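Local coordinates for vacuolar protein sorting-associated protein 54 (Mus musculus, PDB 3N1E), which probably acts within the GARP complex in retrograde transport from endosomes to the trans-Golgi network, here represented by its C-terminal domain, at residues Q78-K89 against G128-I139. Residues are numbered along the deposited sequence; the frame is centred on the assembly and turned at random. Where two conformers were deposited one is given.
Sequences QMLFLRINASYK and GLKDLDLNMAEI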
loop_
_atom_site.group_PDB
_atom_site.type_symbol
_atom_site.label_atom_id
_atom_site.label_comp_id
_atom_site.label_asym_id
_atom_site.label_seq_id
_atom_site.Cartn_x
_atom_site.Cartn_y
_atom_site.Cartn_z
ATOM N N GLN A 78 -1.527 -7.081 6.911
ATOM C CA GLN A 78 -1.425 -5.706 7.414
ATOM C C GLN A 78 -0.014 -5.114 7.201
ATOM O O GLN A 78 0.155 -3.983 6.684
ATOM C CB GLN A 78 -1.817 -5.701 8.901
ATOM C CG GLN A 78 -3.303 -5.889 9.128
ATOM C CD GLN A 78 -3.643 -6.178 10.590
ATOM O OE1 GLN A 78 -2.764 -6.509 11.384
ATOM N NE2 GLN A 78 -4.902 -6.096 10.927
ATOM N N MET A 79 1.010 -5.894 7.550
ATOM C CA MET A 79 2.404 -5.437 7.376
ATOM C C MET A 79 2.740 -5.204 5.901
ATOM O O MET A 79 3.448 -4.238 5.571
ATOM C CB MET A 79 3.414 -6.422 8.008
ATOM C CG MET A 79 3.305 -6.642 9.504
ATOM S SD MET A 79 3.495 -5.174 10.521
ATOM C CE MET A 79 1.787 -4.695 10.792
ATOM N N LEU A 80 2.236 -6.083 5.019
ATOM C CA LEU A 80 2.458 -5.946 3.589
ATOM C C LEU A 80 1.875 -4.628 3.101
ATOM O O LEU A 80 2.544 -3.884 2.373
ATOM C CB LEU A 80 1.826 -7.111 2.829
ATOM C CG LEU A 80 1.757 -7.009 1.319
ATOM C CD1 LEU A 80 3.144 -6.964 0.685
ATOM C CD2 LEU A 80 0.918 -8.169 0.741
ATOM N N PHE A 81 0.646 -4.348 3.513
ATOM C CA PHE A 81 -0.006 -3.120 3.076
ATOM C C PHE A 81 0.631 -1.871 3.634
ATOM O O PHE A 81 0.627 -0.851 2.955
ATOM C CB PHE A 81 -1.540 -3.162 3.264
ATOM C CG PHE A 81 -2.236 -3.778 2.093
ATOM C CD1 PHE A 81 -2.712 -2.982 1.035
ATOM C CD2 PHE A 81 -2.342 -5.156 1.998
ATOM C CE1 PHE A 81 -3.329 -3.573 -0.091
ATOM C CE2 PHE A 81 -2.943 -5.752 0.885
ATOM C CZ PHE A 81 -3.444 -4.957 -0.155
ATOM N N LEU A 82 1.217 -1.948 4.834
ATOM C CA LEU A 82 1.994 -0.802 5.333
ATOM C C LEU A 82 3.220 -0.519 4.465
ATOM O O LEU A 82 3.525 0.636 4.214
ATOM C CB LEU A 82 2.388 -0.978 6.806
ATOM C CG LEU A 82 1.174 -0.889 7.719
ATOM C CD1 LEU A 82 1.616 -1.405 9.089
ATOM C CD2 LEU A 82 0.611 0.565 7.855
ATOM N N ARG A 83 3.886 -1.569 3.976
ATOM C CA ARG A 83 5.030 -1.406 3.066
ATOM C C ARG A 83 4.619 -0.870 1.698
ATOM O O ARG A 83 5.307 -0.025 1.109
ATOM C CB ARG A 83 5.817 -2.728 2.891
ATOM C CG ARG A 83 6.369 -3.250 4.203
ATOM C CD ARG A 83 7.383 -4.400 4.046
ATOM N NE ARG A 83 8.286 -4.325 5.213
ATOM C CZ ARG A 83 9.215 -5.219 5.541
ATOM N NH1 ARG A 83 9.400 -6.315 4.806
ATOM N NH2 ARG A 83 9.955 -5.021 6.634
ATOM N N ILE A 84 3.535 -1.405 1.168
ATOM C CA ILE A 84 2.979 -0.929 -0.097
ATOM C C ILE A 84 2.621 0.555 0.066
ATOM O O ILE A 84 2.974 1.381 -0.772
ATOM C CB ILE A 84 1.690 -1.707 -0.494
ATOM C CG1 ILE A 84 1.965 -3.194 -0.798
ATOM C CG2 ILE A 84 0.988 -1.034 -1.669
ATOM C CD1 ILE A 84 3.143 -3.486 -1.614
ATOM N N ASN A 85 1.938 0.892 1.155
ATOM C CA ASN A 85 1.594 2.298 1.422
ATOM C C ASN A 85 2.820 3.209 1.496
ATOM O O ASN A 85 2.790 4.335 1.024
ATOM C CB ASN A 85 0.757 2.415 2.711
ATOM C CG ASN A 85 0.300 3.817 3.000
ATOM O OD1 ASN A 85 0.678 4.430 4.021
ATOM N ND2 ASN A 85 -0.482 4.345 2.128
ATOM N N ALA A 86 3.895 2.721 2.098
ATOM C CA ALA A 86 5.109 3.523 2.208
ATOM C C ALA A 86 5.672 3.821 0.817
ATOM O O ALA A 86 6.112 4.927 0.560
ATOM C CB ALA A 86 6.142 2.794 3.052
ATOM N N SER A 87 5.656 2.819 -0.068
ATOM C CA SER A 87 6.089 3.010 -1.444
ATOM C C SER A 87 5.200 4.004 -2.197
ATOM O O SER A 87 5.700 4.880 -2.887
ATOM C CB SER A 87 6.093 1.659 -2.189
ATOM O OG SER A 87 6.326 1.861 -3.579
ATOM N N TYR A 88 3.883 3.845 -2.068
ATOM C CA TYR A 88 2.952 4.769 -2.667
ATOM C C TYR A 88 3.248 6.225 -2.241
ATOM O O TYR A 88 3.339 7.125 -3.086
ATOM C CB TYR A 88 1.523 4.352 -2.295
ATOM C CG TYR A 88 0.479 5.386 -2.613
ATOM C CD1 TYR A 88 -0.003 6.222 -1.617
ATOM C CD2 TYR A 88 -0.009 5.531 -3.906
ATOM C CE1 TYR A 88 -0.979 7.193 -1.912
ATOM C CE2 TYR A 88 -0.982 6.478 -4.202
ATOM C CZ TYR A 88 -1.443 7.297 -3.210
ATOM O OH TYR A 88 -2.414 8.235 -3.505
ATOM N N LYS A 89 3.411 6.443 -0.947
ATOM C CA LYS A 89 3.653 7.778 -0.414
ATOM C C LYS A 89 4.962 8.339 -0.951
ATOM O O LYS A 89 5.026 9.517 -1.261
ATOM C CB LYS A 89 3.683 7.788 1.114
ATOM C CG LYS A 89 2.292 7.572 1.712
ATOM C CD LYS A 89 2.267 7.791 3.231
ATOM C CE LYS A 89 3.143 6.811 3.944
ATOM N NZ LYS A 89 3.152 7.181 5.404
ATOM N N GLY A 128 -9.506 -6.576 7.059
ATOM C CA GLY A 128 -8.327 -6.558 7.926
ATOM C C GLY A 128 -7.545 -5.250 7.981
ATOM O O GLY A 128 -6.631 -5.112 8.804
ATOM N N LEU A 129 -7.890 -4.288 7.120
ATOM C CA LEU A 129 -7.069 -3.074 7.001
ATOM C C LEU A 129 -7.672 -1.798 7.604
ATOM O O LEU A 129 -7.113 -0.707 7.464
ATOM C CB LEU A 129 -6.687 -2.827 5.532
ATOM C CG LEU A 129 -6.027 -3.993 4.771
ATOM C CD1 LEU A 129 -5.567 -3.465 3.429
ATOM C CD2 LEU A 129 -4.844 -4.600 5.544
ATOM N N LYS A 130 -8.807 -1.927 8.281
ATOM C CA LYS A 130 -9.554 -0.739 8.687
ATOM C C LYS A 130 -8.748 0.229 9.587
ATOM O O LYS A 130 -8.848 1.476 9.443
ATOM C CB LYS A 130 -10.865 -1.163 9.344
ATOM C CG LYS A 130 -11.623 -0.056 10.074
ATOM C CD LYS A 130 -12.945 -0.616 10.625
ATOM C CE LYS A 130 -12.792 -2.046 11.161
ATOM N NZ LYS A 130 -12.086 -2.107 12.480
ATOM N N ASP A 131 -7.952 -0.331 10.495
ATOM C CA ASP A 131 -7.235 0.495 11.460
ATOM C C ASP A 131 -5.746 0.692 11.150
ATOM O O ASP A 131 -4.988 1.111 12.018
ATOM C CB ASP A 131 -7.428 -0.027 12.887
ATOM C CG ASP A 131 -8.869 -0.027 13.317
ATOM O OD1 ASP A 131 -9.562 0.990 13.125
ATOM O OD2 ASP A 131 -9.316 -1.062 13.851
ATOM N N LEU A 132 -5.329 0.419 9.911
ATOM C CA LEU A 132 -3.978 0.781 9.506
ATOM C C LEU A 132 -3.728 2.277 9.650
ATOM O O LEU A 132 -4.571 3.105 9.275
ATOM C CB LEU A 132 -3.719 0.359 8.062
ATOM C CG LEU A 132 -2.867 -0.893 7.849
ATOM C CD1 LEU A 132 -3.514 -2.114 8.437
ATOM C CD2 LEU A 132 -2.581 -1.069 6.348
ATOM N N ASP A 133 -2.583 2.598 10.228
ATOM C CA ASP A 133 -2.141 3.987 10.425
ATOM C C ASP A 133 -1.310 4.357 9.192
ATOM O O ASP A 133 -0.120 4.039 9.093
ATOM C CB ASP A 133 -1.269 4.050 11.676
ATOM C CG ASP A 133 -0.738 5.431 11.961
ATOM O OD1 ASP A 133 -1.008 6.383 11.178
ATOM O OD2 ASP A 133 -0.035 5.552 12.999
ATOM N N LEU A 134 -1.965 5.023 8.248
ATOM C CA LEU A 134 -1.341 5.299 6.954
ATOM C C LEU A 134 -0.462 6.534 6.928
ATOM O O LEU A 134 0.381 6.686 6.029
ATOM C CB LEU A 134 -2.440 5.431 5.889
ATOM C CG LEU A 134 -3.337 4.193 5.730
ATOM C CD1 LEU A 134 -4.407 4.529 4.667
ATOM C CD2 LEU A 134 -2.522 2.936 5.332
ATOM N N ASN A 135 -0.687 7.430 7.893
ATOM C CA ASN A 135 0.073 8.694 8.011
ATOM C C ASN A 135 0.201 9.396 6.676
ATOM O O ASN A 135 1.314 9.647 6.201
ATOM C CB ASN A 135 1.462 8.430 8.604
ATOM C CG ASN A 135 2.258 9.718 8.919
ATOM O OD1 ASN A 135 3.474 9.654 9.109
ATOM N ND2 ASN A 135 1.583 10.870 8.949
ATOM N N MET A 136 -0.942 9.675 6.056
ATOM C CA MET A 136 -0.908 10.248 4.728
ATOM C C MET A 136 -0.376 11.683 4.707
ATOM O O MET A 136 0.108 12.149 3.666
ATOM C CB MET A 136 -2.280 10.162 4.090
ATOM C CG MET A 136 -2.248 9.372 2.838
ATOM S SD MET A 136 -1.717 7.626 2.942
ATOM C CE MET A 136 -1.305 7.561 1.225
ATOM N N ALA A 137 -0.454 12.371 5.850
ATOM C CA ALA A 137 0.073 13.753 5.966
ATOM C C ALA A 137 1.566 13.864 5.612
ATOM O O ALA A 137 2.032 14.938 5.228
ATOM C CB ALA A 137 -0.184 14.308 7.367
ATOM N N GLU A 138 2.297 12.754 5.727
ATOM C CA GLU A 138 3.701 12.653 5.311
ATOM C C GLU A 138 3.972 13.118 3.869
ATOM O O GLU A 138 5.060 13.587 3.557
ATOM C CB GLU A 138 4.194 11.212 5.537
ATOM C CG GLU A 138 5.525 10.848 4.896
ATOM C CD GLU A 138 6.111 9.553 5.432
ATOM O OE1 GLU A 138 5.340 8.655 5.842
ATOM O OE2 GLU A 138 7.363 9.449 5.457
ATOM N N ILE A 139 2.993 12.985 2.981
ATOM C CA ILE A 139 3.217 13.347 1.565
ATOM C C ILE A 139 3.475 14.837 1.334
ATOM O O ILE A 139 3.931 15.210 0.249
ATOM C CB ILE A 139 2.054 12.905 0.647
ATOM C CG1 ILE A 139 0.782 13.741 0.895
ATOM C CG2 ILE A 139 1.841 11.369 0.768
ATOM C CD1 ILE A 139 -0.409 13.320 0.000
#
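Lys89 sets CG beside its backbone N (chi1 -71°) and bends once along its chain, at chi3 (-63°), which turns its ammonium group in among the carbonyls just ahead of the 3-10 segment 136-139. There Lys89 NZ donates to Leu134 O at 2.9 Å and, from above the carbonyl plane, to Asn135 O at 3.2 Å. Glu138, extended beyond CG, completes the grip with a salt bridge, its OE1 meeting Lys89 NZ on the anti side at 2.7 Å. Asn135 O also accepts from Glu138 N, on the opposite face of its plane. The aliphatic part of Lys89 lies against Ile139, CG to CG2 3.9 Å. Towards the other end, Gln78 NE2 gives Gly128 O a nearly straight bond of 2.9 Å, in the plane of both groups. Leu129 CD1 sits over one face of the Phe81 ring, a CH-pi contact 3.8 Å from the centroid; Met61 and Met64 of helix 52-68 also pack on Phe81. Leu132 puts CD1 on Gln78 CG and CD2 on Phe81 CB, and its CG lies 3.8 Å from Leu82 CD2. The tail after helix 107-124 thus turns back and runs in the same direction as helix 74-98, closing over an all-helical bundle.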